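Local coordinates for bacterial regulatory proteins, TetR family (Nitrosomonas europaea, PDB 3NI7), which probably binds DNA as a transcriptional regulator of the TetR family, through a predicted helix-turn-helix motif, at residues M66-A70 against T128-V132. Numbering follows the deposited sequence.
Sequences MLKEA and TVQWV
W131 reaches across from helix 115-135 and sets the benzo end of its indole into the hollow between M66 and A70. M66 CE and A70 CB lie on opposite sides of the indole plane, both approaching obliquely. With W131 CG anti to the backbone N (chi1 -178°) the ring is extended toward helix 51-69, and W131 CH2 comes 3.5 Å from A70 CB. M66 runs the opposite way. Its chain bends at chi3 (90°), which turns the methyl back onto the ring, with M66 CE 3.4 Å from W131 CE3. M66 SE, of a selenomethionine, stands 5.4 Å from the centroid of the W131 six-membered ring, 59° off the ring normal, an oblique Met-aromatic contact. The same methyl fills a pocket walled by T128 and V132, one helical turn apart, with M66 CE 3.7 Å from V132 CG2 and 3.8 Å from T128 CG2. This pairing joins the long helix that follows the predicted helix-turn-helix to the C-terminal helical bundle, as in the two-domain, all-helical TetR fold; L87 of helix 80-96 touches both M66 and V132. At the more exposed side, the L67 side chain crosses that of W131 at about a right angle, and L67 CD1 meets the indole edge near its plane, 3.8 Å from W131 CZ2. Trading W131 for an alanine would probably open a gap between the helices, leaving A70 without its aromatic neighbour and the M66 methyl freer to turn.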
# COMPACT_ATOMS: atom_id res chain seq x y z
N MSE A 66 -15.27 -1.59 -14.78
CA MSE A 66 -14.60 -2.86 -14.71
C MSE A 66 -15.56 -4.03 -14.92
O MSE A 66 -15.26 -5.00 -15.56
CB MSE A 66 -13.97 -2.96 -13.34
CG MSE A 66 -12.90 -3.94 -13.26
SE MSE A 66 -11.67 -3.47 -11.82
CE MSE A 66 -12.57 -4.45 -10.41
N LEU A 67 -16.75 -3.93 -14.36
CA LEU A 67 -17.72 -5.02 -14.51
C LEU A 67 -18.22 -5.14 -15.94
O LEU A 67 -18.36 -6.26 -16.43
CB LEU A 67 -18.91 -4.79 -13.58
CG LEU A 67 -20.06 -5.81 -13.65
CD1 LEU A 67 -19.52 -7.17 -13.31
CD2 LEU A 67 -21.24 -5.45 -12.74
N LYS A 68 -18.50 -4.01 -16.59
CA LYS A 68 -19.00 -3.99 -17.98
C LYS A 68 -17.96 -4.62 -18.87
O LYS A 68 -18.25 -5.45 -19.74
CB LYS A 68 -19.31 -2.57 -18.46
N GLU A 69 -16.72 -4.27 -18.61
CA GLU A 69 -15.62 -4.90 -19.32
C GLU A 69 -15.62 -6.41 -19.10
O GLU A 69 -15.54 -7.18 -20.06
CB GLU A 69 -14.26 -4.32 -18.88
CG GLU A 69 -13.13 -4.57 -19.89
CD GLU A 69 -13.43 -4.02 -21.27
OE1 GLU A 69 -13.04 -4.67 -22.30
OE2 GLU A 69 -14.09 -2.92 -21.31
N ALA A 70 -15.73 -6.83 -17.83
CA ALA A 70 -15.57 -8.24 -17.47
C ALA A 70 -16.57 -9.18 -18.11
O ALA A 70 -16.43 -10.39 -17.97
CB ALA A 70 -15.61 -8.39 -15.98
N THR A 128 -12.33 -6.40 -4.14
CA THR A 128 -11.88 -5.96 -5.48
C THR A 128 -10.81 -6.89 -6.02
O THR A 128 -10.92 -7.44 -7.12
CB THR A 128 -11.32 -4.54 -5.45
OG1 THR A 128 -12.18 -3.66 -4.68
CG2 THR A 128 -11.21 -4.05 -6.84
N VAL A 129 -9.81 -7.12 -5.19
CA VAL A 129 -8.75 -8.01 -5.53
C VAL A 129 -9.28 -9.39 -5.80
O VAL A 129 -8.79 -10.07 -6.71
CB VAL A 129 -7.68 -8.03 -4.41
CG1 VAL A 129 -6.82 -9.34 -4.42
CG2 VAL A 129 -6.80 -6.76 -4.53
N GLN A 130 -10.23 -9.85 -5.00
CA GLN A 130 -10.65 -11.25 -5.16
C GLN A 130 -11.57 -11.39 -6.33
O GLN A 130 -11.63 -12.43 -6.98
CB GLN A 130 -11.30 -11.74 -3.90
CG GLN A 130 -10.30 -11.85 -2.79
CD GLN A 130 -10.92 -12.16 -1.50
OE1 GLN A 130 -12.15 -12.18 -1.40
NE2 GLN A 130 -10.10 -12.42 -0.50
N TRP A 131 -12.23 -10.28 -6.63
CA TRP A 131 -13.15 -10.16 -7.73
C TRP A 131 -12.37 -10.15 -9.03
O TRP A 131 -12.77 -10.76 -10.01
CB TRP A 131 -13.96 -8.85 -7.60
CG TRP A 131 -14.94 -8.73 -8.68
CD1 TRP A 131 -16.19 -9.17 -8.65
CD2 TRP A 131 -14.74 -8.22 -9.99
NE1 TRP A 131 -16.80 -8.97 -9.84
CE2 TRP A 131 -15.91 -8.39 -10.69
CE3 TRP A 131 -13.66 -7.65 -10.65
CZ2 TRP A 131 -16.07 -7.98 -12.01
CZ3 TRP A 131 -13.82 -7.24 -11.96
CH2 TRP A 131 -15.01 -7.42 -12.62
N VAL A 132 -11.27 -9.41 -9.07
CA VAL A 132 -10.53 -9.35 -10.32
C VAL A 132 -9.95 -10.75 -10.63
O VAL A 132 -9.96 -11.21 -11.78
CB VAL A 132 -9.36 -8.31 -10.28
CG1 VAL A 132 -8.73 -8.26 -11.61
CG2 VAL A 132 -9.84 -6.95 -9.92